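Local structure of alpha-1,2-mannosyltransferase (Ktr4), putative (Neosartorya fumigata, 7BOP) at residues S17-I23 with N31-L39; D89-Y100 with Q198-R209. The protein is a putative fungal mannosyltransferase of the GT-A clan, modelled here with guanosine-5'-diphosphate and a manganese ion. One frame throughout, in Å; residues are numbered along the deposited sequence.

Interaction 1 of 2, residues S17-I23 with N31-L39; sequences SHGPSFI and NGMKRDPLL
Ser21 uses both its backbone N and O to pair 17-23 with the antiparallel segment 31-39. Ser21 N gives a nearly straight hydrogen bond to Gly32 O at 2.9 Å, and Ser21 O accepts from Asn31 N at 2.7 Å. Further along, Lys34 N donates to Gly19 O at 3.1 Å. Arg35 N reaches Ser17 O only weakly. Between these bonds Pro20 and Met33 form an antiparallel non-hydrogen-bonded pair, with side chains that diverge. Gly32 makes the corner here with a positive phi of 93°.

The side chain of Lys34 runs along the other segment. Lys34 CB sits 3.6 Å from Gly19 O. Lys34 CG lies anti to the carbonyl carbon and packs alongside Ser21, 3.6 Å from Ser21 CA. Lys34 CD comes close to Pro20 O, at 3.1 Å. The chain then bends at chi3 (64°). CE and the charged NZ run on without close contact to 17-23. It is therefore the methylene part that covers the backbone.

At one end, the OG of Ser17 touches Arg35 CD at 3.4 Å. A water joins this OG to Arg35 O. The guanidinium turns to Asp40 through a salt bridge. At the other end, Ile23 crosses Asn31, with Ile23 CG2 3.3 Å from Asn31 ND2. His18 and Met33 also pack on helix 376-382, which places the pair against the C-terminal part of the chain. The start of 17-23 probably derives from the N-terminal tag of the construct.

His18 O is buried by the contact and has no modelled polar partner; Met33 CG and SD lie near it. The pairing thus rests mainly on backbone bonds, with aliphatic cover from Lys34. Side-chain charge plays little part between the two segments.

Interaction 2 of 2, residues D89-Y100 with Q198-R209; sequences DLERTWNSKFNY and QFFCNVDYDVFR
Helix 80-98 connects the parallel strands 69-74 and 102-106 of the GT-A sheet in a beta-alpha-beta crossover, and its C-terminal half packs along 198-209. At the first end, Asp89 OD2 accepts from Phe199 N at 3.1 Å. Its other oxygen holds Arg92 in a salt bridge. Leu90 CD1 sits over the centre of the Phe199 ring, 4.1 Å from its centroid, as a CH-pi contact.

Thr93 O takes Val203 N at 3.0 Å and Lys97 NZ from the opposite face of its carbonyl plane. Lys97 bends at chi3 and chi4, bringing NZ to Val203 O at 2.9 Å and into a salt bridge with Asp204 OD1 at 3.0 Å. Lys354 meets the other Asp204 oxygen.

With CG anti to the backbone N (chi1 -172°), the Trp94 indole reaches across to 203-208, and Trp94 NE1 meets Tyr205 O at 2.9 Å in the indole plane. Phe98 CD2 lies over one indole face. The Phe208 edge points at the Tyr100 face, with planes 65° apart. Tyr100 OH donates to the syn lone pair of Asp206 OD2 at 2.6 Å, while Asp206 OD1 caps the helix starting at Val207.

Trp94 NE1, Val203 N and Thr93 O thus each have a partner across the contact. Lys97 NZ is held by two carbonyl oxygens and one carboxylate, which probably favours its charged form.

In the fold
The two interactions do not touch. Their centres are 29 Å apart and their nearest atoms about 8 Å. Interaction 1 lies on the surface, while interaction 2 is buried. Both border the disulfide-rich region near the C-terminus: Leu38 bonds to the backbone of Asn351, and Asn202 to that of Lys354, next to Cys355, which is disulfide-linked to Cys201. In interaction 2 the Phe199 side chain is about 11 Å from guanosine-5'-diphosphate. Its strand 198-199 pairs with 341-343, which carries the manganese ligand His343; the second protein ligand, Glu194, comes shortly before strand 198-199. The Lys97 side chain is about 8 Å from a sodium ion.

Interaction 1 of 2, residues S17-I23 with N31-L39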
loop_
_atom_site.group_PDB
_atom_site.type_symbol
_atom_site.label_atom_id
_atom_site.label_comp_id
_atom_site.label_asym_id
_atom_site.label_seq_id
_atom_site.Cartn_x
_atom_site.Cartn_y
_atom_site.Cartn_z
ATOM N N SER A 17 -20.782 6.193 15.334
ATOM C CA SER A 17 -21.127 6.665 13.957
ATOM C C SER A 17 -20.320 5.906 12.898
ATOM O O SER A 17 -20.893 5.345 11.953
ATOM C CB SER A 17 -20.886 8.172 13.835
ATOM O OG SER A 17 -21.466 8.679 12.649
ATOM N N HIS A 18 -18.996 5.876 13.089
ATOM C CA HIS A 18 -18.067 5.077 12.254
ATOM C C HIS A 18 -18.040 3.564 12.591
ATOM O O HIS A 18 -17.129 2.850 12.147
ATOM C CB HIS A 18 -16.633 5.654 12.335
ATOM C CG HIS A 18 -15.972 5.482 13.674
ATOM N ND1 HIS A 18 -15.422 4.285 14.092
ATOM C CD2 HIS A 18 -15.774 6.358 14.688
ATOM C CE1 HIS A 18 -14.919 4.433 15.305
ATOM N NE2 HIS A 18 -15.118 5.681 15.689
ATOM N N GLY A 19 -19.011 3.082 13.375
ATOM C CA GLY A 19 -19.080 1.680 13.768
ATOM C C GLY A 19 -19.586 0.756 12.669
ATOM O O GLY A 19 -19.957 1.211 11.577
ATOM N N PRO A 20 -19.595 -0.558 12.951
ATOM C CA PRO A 20 -20.053 -1.550 11.982
ATOM C C PRO A 20 -21.575 -1.604 11.839
ATOM O O PRO A 20 -22.298 -1.415 12.821
ATOM C CB PRO A 20 -19.529 -2.866 12.563
ATOM C CG PRO A 20 -19.478 -2.631 14.034
ATOM C CD PRO A 20 -19.100 -1.189 14.193
ATOM N N SER A 21 -22.034 -1.854 10.612
ATOM C CA SER A 21 -23.439 -2.143 10.313
ATOM C C SER A 21 -23.603 -3.656 10.193
ATOM O O SER A 21 -22.802 -4.306 9.510
ATOM C CB SER A 21 -23.863 -1.481 8.995
ATOM O OG SER A 21 -25.209 -1.789 8.667
ATOM N N PHE A 22 -24.631 -4.196 10.861
ATOM C CA PHE A 22 -25.002 -5.617 10.770
ATOM C C PHE A 22 -26.425 -5.761 10.202
ATOM O O PHE A 22 -27.298 -4.943 10.515
ATOM C CB PHE A 22 -24.911 -6.291 12.147
ATOM C CG PHE A 22 -23.511 -6.363 12.705
ATOM C CD1 PHE A 22 -22.668 -7.426 12.381
ATOM C CD2 PHE A 22 -23.032 -5.373 13.563
ATOM C CE1 PHE A 22 -21.376 -7.495 12.895
ATOM C CE2 PHE A 22 -21.741 -5.440 14.077
ATOM C CZ PHE A 22 -20.913 -6.501 13.742
ATOM N N ILE A 23 -26.647 -6.789 9.370
ATOM C CA ILE A 23 -27.972 -7.081 8.777
ATOM C C ILE A 23 -28.396 -8.527 9.031
ATOM O O ILE A 23 -28.723 -8.898 10.156
ATOM C CB ILE A 23 -28.018 -6.785 7.253
ATOM C CG1 ILE A 23 -27.068 -7.702 6.458
ATOM C CG2 ILE A 23 -27.690 -5.318 6.990
ATOM C CD1 ILE A 23 -27.196 -7.559 4.955
ATOM N N ASN A 31 -21.894 -5.864 7.461
ATOM C CA ASN A 31 -22.309 -5.320 6.161
ATOM C C ASN A 31 -21.653 -3.971 5.809
ATOM O O ASN A 31 -22.213 -3.181 5.054
ATOM C CB ASN A 31 -23.840 -5.184 6.148
ATOM C CG ASN A 31 -24.411 -5.029 4.746
ATOM O OD1 ASN A 31 -23.852 -5.535 3.770
ATOM N ND2 ASN A 31 -25.534 -4.322 4.638
ATOM N N GLY A 32 -20.456 -3.727 6.328
ATOM C CA GLY A 32 -19.732 -2.486 6.060
ATOM C C GLY A 32 -19.977 -1.410 7.104
ATOM O O GLY A 32 -20.510 -1.681 8.189
ATOM N N MET A 33 -19.594 -0.179 6.776
ATOM C CA MET A 33 -19.697 0.914 7.736
ATOM C C MET A 33 -21.110 1.473 7.804
ATOM O O MET A 33 -21.797 1.522 6.791
ATOM C CB MET A 33 -18.717 2.028 7.406
ATOM C CG MET A 33 -18.350 2.800 8.652
ATOM S SD MET A 33 -16.908 3.813 8.460
ATOM C CE MET A 33 -15.597 2.711 8.031
ATOM N N LYS A 34 -21.533 1.857 9.009
ATOM C CA LYS A 34 -22.851 2.467 9.234
ATOM C C LYS A 34 -22.889 3.868 8.648
ATOM O O LYS A 34 -23.728 4.167 7.806
ATOM C CB LYS A 34 -23.188 2.559 10.733
ATOM C CG LYS A 34 -23.808 1.310 11.340
ATOM C CD LYS A 34 -23.792 1.331 12.868
ATOM C CE LYS A 34 -24.641 2.445 13.468
ATOM N NZ LYS A 34 -24.385 2.569 14.928
ATOM N N ARG A 35 -21.990 4.724 9.133
ATOM C CA ARG A 35 -21.875 6.093 8.636
ATOM C C ARG A 35 -20.422 6.379 8.309
ATOM O O ARG A 35 -19.565 6.429 9.191
ATOM C CB ARG A 35 -22.426 7.131 9.611
ATOM C CG ARG A 35 -22.803 8.411 8.869
ATOM C CD ARG A 35 -23.051 9.607 9.766
ATOM N NE ARG A 35 -23.132 10.837 8.970
ATOM C CZ ARG A 35 -22.090 11.527 8.498
ATOM N NH1 ARG A 35 -22.304 12.631 7.782
ATOM N NH2 ARG A 35 -20.832 11.128 8.723
ATOM N N ASP A 36 -20.156 6.559 7.027
ATOM C CA ASP A 36 -18.793 6.727 6.553
ATOM C C ASP A 36 -18.331 8.155 6.893
ATOM O O ASP A 36 -18.996 9.117 6.493
ATOM C CB ASP A 36 -18.768 6.450 5.048
ATOM C CG ASP A 36 -17.369 6.176 4.512
ATOM O OD1 ASP A 36 -16.385 6.803 4.960
ATOM O OD2 ASP A 36 -17.255 5.320 3.620
ATOM N N PRO A 37 -17.193 8.309 7.619
ATOM C CA PRO A 37 -16.623 9.645 7.876
ATOM C C PRO A 37 -16.305 10.457 6.614
ATOM O O PRO A 37 -16.229 11.683 6.680
ATOM C CB PRO A 37 -15.315 9.357 8.631
ATOM C CG PRO A 37 -15.443 7.980 9.136
ATOM C CD PRO A 37 -16.367 7.245 8.222
ATOM N N LEU A 38 -16.132 9.781 5.487
ATOM C CA LEU A 38 -15.932 10.455 4.209
ATOM C C LEU A 38 -17.106 11.340 3.774
ATOM O O LEU A 38 -16.922 12.217 2.936
ATOM C CB LEU A 38 -15.622 9.436 3.116
ATOM C CG LEU A 38 -14.266 8.739 3.205
ATOM C CD1 LEU A 38 -14.238 7.542 2.267
ATOM C CD2 LEU A 38 -13.104 9.680 2.895
ATOM N N LEU A 39 -18.300 11.086 4.318
ATOM C CA LEU A 39 -19.453 11.957 4.123
ATOM C C LEU A 39 -19.298 13.328 4.799
ATOM O O LEU A 39 -19.885 14.300 4.342
ATOM C CB LEU A 39 -20.744 11.279 4.623
ATOM C CG LEU A 39 -21.194 9.983 3.936
ATOM C CD1 LEU A 39 -22.517 9.491 4.518
ATOM C CD2 LEU A 39 -21.322 10.178 2.441
HETATM O O HOH W 1 -19.039 8.702 10.861
#

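Interaction 2 of 2, residues D89-Y100 with Q198-R209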
loop_
_atom_site.group_PDB
_atom_site.type_symbol
_atom_site.label_atom_id
_atom_site.label_comp_id
_atom_site.label_asym_id
_atom_site.label_seq_id
_atom_site.Cartn_x
_atom_site.Cartn_y
_atom_site.Cartn_z
ATOM N N ASP A 89 -4.045 11.231 -14.067
ATOM C CA ASP A 89 -4.801 11.584 -12.861
ATOM C C ASP A 89 -3.890 12.136 -11.777
ATOM O O ASP A 89 -4.207 13.154 -11.156
ATOM C CB ASP A 89 -5.554 10.368 -12.297
ATOM C CG ASP A 89 -6.876 10.077 -13.011
ATOM O OD1 ASP A 89 -7.246 10.753 -13.996
ATOM O OD2 ASP A 89 -7.576 9.161 -12.536
ATOM N N LEU A 90 -2.780 11.450 -11.520
ATOM C CA LEU A 90 -1.891 11.863 -10.435
ATOM C C LEU A 90 -1.220 13.202 -10.749
ATOM O O LEU A 90 -1.108 14.080 -9.879
ATOM C CB LEU A 90 -0.870 10.772 -10.097
ATOM C CG LEU A 90 -0.048 11.004 -8.818
ATOM C CD1 LEU A 90 -0.900 11.520 -7.668
ATOM C CD2 LEU A 90 0.656 9.727 -8.415
ATOM N N GLU A 91 -0.829 13.373 -12.009
ATOM C CA GLU A 91 -0.290 14.652 -12.475
ATOM C C GLU A 91 -1.314 15.792 -12.376
ATOM O O GLU A 91 -1.021 16.837 -11.789
ATOM C CB GLU A 91 0.246 14.504 -13.907
ATOM C CG GLU A 91 1.542 13.699 -13.977
ATOM C CD GLU A 91 2.764 14.496 -13.535
ATOM O OE1 GLU A 91 2.722 15.735 -13.650
ATOM O OE2 GLU A 91 3.761 13.897 -13.058
ATOM N N ARG A 92 -2.522 15.579 -12.899
ATOM C CA ARG A 92 -3.560 16.610 -12.876
ATOM C C ARG A 92 -3.922 17.016 -11.452
ATOM O O ARG A 92 -4.062 18.207 -11.160
ATOM C CB ARG A 92 -4.831 16.134 -13.597
ATOM C CG ARG A 92 -5.895 17.217 -13.753
ATOM C CD ARG A 92 -7.206 16.678 -14.314
ATOM N NE ARG A 92 -7.853 15.732 -13.395
ATOM C CZ ARG A 92 -7.859 14.400 -13.507
ATOM N NH1 ARG A 92 -7.257 13.775 -14.521
ATOM N NH2 ARG A 92 -8.489 13.671 -12.578
ATOM N N THR A 93 -4.084 16.029 -10.570
ATOM C CA THR A 93 -4.526 16.322 -9.218
ATOM C C THR A 93 -3.434 16.829 -8.293
ATOM O O THR A 93 -3.742 17.522 -7.329
ATOM C CB THR A 93 -5.200 15.107 -8.554
ATOM O OG1 THR A 93 -4.291 14.008 -8.486
ATOM C CG2 THR A 93 -6.472 14.727 -9.313
ATOM N N TRP A 94 -2.179 16.481 -8.569
ATOM C CA TRP A 94 -1.088 16.740 -7.625
ATOM C C TRP A 94 0.270 17.064 -8.271
ATOM O O TRP A 94 0.798 18.159 -8.067
ATOM C CB TRP A 94 -0.930 15.556 -6.655
ATOM C CG TRP A 94 0.029 15.852 -5.555
ATOM C CD1 TRP A 94 -0.165 16.692 -4.521
ATOM C CD2 TRP A 94 1.357 15.350 -5.423
ATOM N NE1 TRP A 94 0.953 16.739 -3.721
ATOM C CE2 TRP A 94 1.903 15.916 -4.252
ATOM C CE3 TRP A 94 2.132 14.454 -6.164
ATOM C CZ2 TRP A 94 3.195 15.630 -3.813
ATOM C CZ3 TRP A 94 3.417 14.163 -5.723
ATOM C CH2 TRP A 94 3.936 14.761 -4.561
ATOM N N ASN A 95 0.849 16.132 -9.022
ATOM C CA ASN A 95 2.264 16.260 -9.374
ATOM C C ASN A 95 2.600 17.335 -10.434
ATOM O O ASN A 95 3.774 17.716 -10.552
ATOM C CB ASN A 95 2.876 14.925 -9.776
ATOM C CG ASN A 95 4.386 14.896 -9.570
ATOM O OD1 ASN A 95 4.884 15.303 -8.523
ATOM N ND2 ASN A 95 5.114 14.399 -10.550
ATOM N N SER A 96 1.613 17.835 -11.181
ATOM C CA SER A 96 1.895 18.942 -12.111
ATOM C C SER A 96 2.324 20.197 -11.358
ATOM O O SER A 96 3.005 21.037 -11.922
ATOM C CB SER A 96 0.709 19.247 -13.012
ATOM O OG SER A 96 -0.379 19.692 -12.253
ATOM N N LYS A 97 1.938 20.306 -10.083
ATOM C CA LYS A 97 2.316 21.440 -9.244
ATOM C C LYS A 97 3.623 21.215 -8.480
ATOM O O LYS A 97 4.376 22.157 -8.239
ATOM C CB LYS A 97 1.193 21.749 -8.250
ATOM C CG LYS A 97 -0.149 22.044 -8.903
ATOM C CD LYS A 97 -1.288 22.014 -7.894
ATOM C CE LYS A 97 -1.596 20.593 -7.410
ATOM N NZ LYS A 97 -3.035 20.429 -7.089
ATOM N N PHE A 98 3.882 19.979 -8.065
ATOM C CA PHE A 98 5.028 19.688 -7.203
ATOM C C PHE A 98 6.211 19.063 -7.939
ATOM O O PHE A 98 7.354 19.238 -7.518
ATOM C CB PHE A 98 4.553 18.846 -6.008
ATOM C CG PHE A 98 3.593 19.585 -5.130
ATOM C CD1 PHE A 98 4.047 20.589 -4.290
ATOM C CD2 PHE A 98 2.226 19.322 -5.178
ATOM C CE1 PHE A 98 3.176 21.299 -3.490
ATOM C CE2 PHE A 98 1.348 20.031 -4.383
ATOM C CZ PHE A 98 1.821 21.019 -3.535
ATOM N N ASN A 99 5.934 18.343 -9.028
ATOM C CA ASN A 99 6.958 17.827 -9.936
ATOM C C ASN A 99 8.004 16.928 -9.283
ATOM O O ASN A 99 9.209 17.068 -9.526
ATOM C CB ASN A 99 7.619 18.985 -10.693
ATOM C CG ASN A 99 6.625 19.753 -11.520
ATOM O OD1 ASN A 99 6.088 19.227 -12.488
ATOM N ND2 ASN A 99 6.351 20.982 -11.134
ATOM N N TYR A 100 7.536 16.007 -8.439
ATOM C CA TYR A 100 8.397 14.959 -7.918
ATOM C C TYR A 100 8.697 13.944 -9.036
ATOM O O TYR A 100 7.873 13.741 -9.937
ATOM C CB TYR A 100 7.756 14.290 -6.686
ATOM C CG TYR A 100 7.991 15.040 -5.410
ATOM C CD1 TYR A 100 9.132 14.795 -4.649
ATOM C CD2 TYR A 100 7.094 16.012 -4.960
ATOM C CE1 TYR A 100 9.366 15.480 -3.473
ATOM C CE2 TYR A 100 7.326 16.708 -3.785
ATOM C CZ TYR A 100 8.461 16.431 -3.042
ATOM O OH TYR A 100 8.699 17.096 -1.878
ATOM N N GLN A 198 -7.420 5.371 -10.225
ATOM C CA GLN A 198 -7.873 6.746 -10.411
ATOM C C GLN A 198 -7.591 7.605 -9.188
ATOM O O GLN A 198 -7.654 7.137 -8.047
ATOM C CB GLN A 198 -9.369 6.797 -10.715
ATOM C CG GLN A 198 -9.850 5.838 -11.793
ATOM C CD GLN A 198 -11.317 6.056 -12.109
ATOM O OE1 GLN A 198 -11.667 7.012 -12.786
ATOM N NE2 GLN A 198 -12.185 5.195 -11.587
ATOM N N PHE A 199 -7.316 8.877 -9.442
ATOM C CA PHE A 199 -7.264 9.910 -8.401
ATOM C C PHE A 199 -8.311 10.952 -8.737
ATOM O O PHE A 199 -8.360 11.448 -9.872
ATOM C CB PHE A 199 -5.878 10.541 -8.299
ATOM C CG PHE A 199 -4.813 9.579 -7.893
ATOM C CD1 PHE A 199 -4.561 9.326 -6.545
ATOM C CD2 PHE A 199 -4.075 8.893 -8.848
ATOM C CE1 PHE A 199 -3.585 8.418 -6.159
ATOM C CE2 PHE A 199 -3.098 7.983 -8.467
ATOM C CZ PHE A 199 -2.847 7.751 -7.119
ATOM N N PHE A 200 -9.146 11.283 -7.754
ATOM C CA PHE A 200 -10.339 12.092 -7.968
ATOM C C PHE A 200 -10.268 13.529 -7.470
ATOM O O PHE A 200 -11.111 14.323 -7.866
ATOM C CB PHE A 200 -11.545 11.430 -7.296
ATOM C CG PHE A 200 -11.859 10.048 -7.809
ATOM C CD1 PHE A 200 -12.280 9.853 -9.120
ATOM C CD2 PHE A 200 -11.750 8.932 -6.965
ATOM C CE1 PHE A 200 -12.582 8.576 -9.582
ATOM C CE2 PHE A 200 -12.061 7.664 -7.419
ATOM C CZ PHE A 200 -12.477 7.481 -8.731
ATOM N N CYS A 201 -9.307 13.858 -6.594
ATOM C CA CYS A 201 -9.313 15.131 -5.859
ATOM C C CYS A 201 -8.021 15.894 -6.014
ATOM O O CYS A 201 -6.943 15.321 -5.886
ATOM C CB CYS A 201 -9.533 14.911 -4.357
ATOM S SG CYS A 201 -10.932 13.842 -3.976
ATOM N N ASN A 202 -8.130 17.194 -6.261
ATOM C CA ASN A 202 -6.961 18.068 -6.225
ATOM C C ASN A 202 -6.404 18.077 -4.817
ATOM O O ASN A 202 -7.151 18.181 -3.850
ATOM C CB ASN A 202 -7.309 19.488 -6.666
ATOM C CG ASN A 202 -7.618 19.568 -8.149
ATOM O OD1 ASN A 202 -7.095 18.796 -8.938
ATOM N ND2 ASN A 202 -8.478 20.485 -8.527
ATOM N N VAL A 203 -5.094 17.925 -4.717
ATOM C CA VAL A 203 -4.385 17.994 -3.451
ATOM C C VAL A 203 -3.392 19.150 -3.589
ATOM O O VAL A 203 -2.558 19.144 -4.502
ATOM C CB VAL A 203 -3.703 16.654 -3.151
ATOM C CG1 VAL A 203 -2.845 16.736 -1.887
ATOM C CG2 VAL A 203 -4.759 15.570 -2.996
ATOM N N ASP A 204 -3.497 20.128 -2.692
ATOM C CA ASP A 204 -2.793 21.403 -2.831
ATOM C C ASP A 204 -1.676 21.617 -1.816
ATOM O O ASP A 204 -1.298 22.752 -1.549
ATOM C CB ASP A 204 -3.823 22.540 -2.773
ATOM C CG ASP A 204 -4.733 22.548 -3.980
ATOM O OD1 ASP A 204 -4.224 22.355 -5.094
ATOM O OD2 ASP A 204 -5.948 22.730 -3.817
ATOM N N TYR A 205 -1.155 20.527 -1.255
ATOM C CA TYR A 205 0.022 20.574 -0.399
ATOM C C TYR A 205 0.961 19.430 -0.752
ATOM O O TYR A 205 0.548 18.415 -1.338
ATOM C CB TYR A 205 -0.369 20.548 1.087
ATOM C CG TYR A 205 -1.097 19.284 1.519
ATOM C CD1 TYR A 205 -2.481 19.151 1.336
ATOM C CD2 TYR A 205 -0.401 18.217 2.086
ATOM C CE1 TYR A 205 -3.154 17.981 1.720
ATOM C CE2 TYR A 205 -1.062 17.045 2.469
ATOM C CZ TYR A 205 -2.445 16.932 2.278
ATOM O OH TYR A 205 -3.090 15.765 2.661
ATOM N N ASP A 206 2.228 19.602 -0.391
ATOM C CA ASP A 206 3.254 18.614 -0.645
ATOM C C ASP A 206 3.095 17.462 0.371
ATOM O O ASP A 206 3.462 17.602 1.538
ATOM C CB ASP A 206 4.631 19.272 -0.539
ATOM C CG ASP A 206 5.769 18.334 -0.867
ATOM O OD1 ASP A 206 5.584 17.095 -0.779
ATOM O OD2 ASP A 206 6.879 18.841 -1.195
ATOM N N VAL A 207 2.561 16.333 -0.089
ATOM C CA VAL A 207 2.250 15.213 0.815
ATOM C C VAL A 207 3.510 14.616 1.415
ATOM O O VAL A 207 3.486 14.129 2.539
ATOM C CB VAL A 207 1.408 14.096 0.147
ATOM C CG1 VAL A 207 0.097 14.658 -0.394
ATOM C CG2 VAL A 207 2.185 13.368 -0.939
ATOM N N PHE A 208 4.615 14.667 0.675
ATOM C CA PHE A 208 5.872 14.126 1.177
ATOM C C PHE A 208 6.412 14.939 2.344
ATOM O O PHE A 208 6.815 14.373 3.363
ATOM C CB PHE A 208 6.923 14.030 0.066
ATOM C CG PHE A 208 6.643 12.973 -0.957
ATOM C CD1 PHE A 208 6.471 11.636 -0.581
ATOM C CD2 PHE A 208 6.611 13.288 -2.314
ATOM C CE1 PHE A 208 6.253 10.649 -1.534
ATOM C CE2 PHE A 208 6.393 12.297 -3.271
ATOM C CZ PHE A 208 6.220 10.974 -2.880
ATOM N N ARG A 209 6.394 16.260 2.218
ATOM C CA ARG A 209 6.845 17.122 3.307
ATOM C C ARG A 209 5.827 17.201 4.439
ATOM O O ARG A 209 6.202 17.431 5.582
ATOM C CB ARG A 209 7.222 18.500 2.783
ATOM C CG ARG A 209 8.395 18.410 1.819
ATOM C CD ARG A 209 8.961 19.774 1.480
ATOM N NE ARG A 209 9.644 20.390 2.621
ATOM C CZ ARG A 209 10.248 21.587 2.600
ATOM N NH1 ARG A 209 10.259 22.329 1.492
ATOM N NH2 ARG A 209 10.836 22.045 3.703
HETATM O O HOH W 2 -10.105 9.074 -13.407
HETATM O O HOH W 3 -8.685 17.898 -11.226
HETATM O O HOH W 4 -10.539 11.277 -11.957
HETATM O O HOH W 5 -4.599 13.207 -5.906
#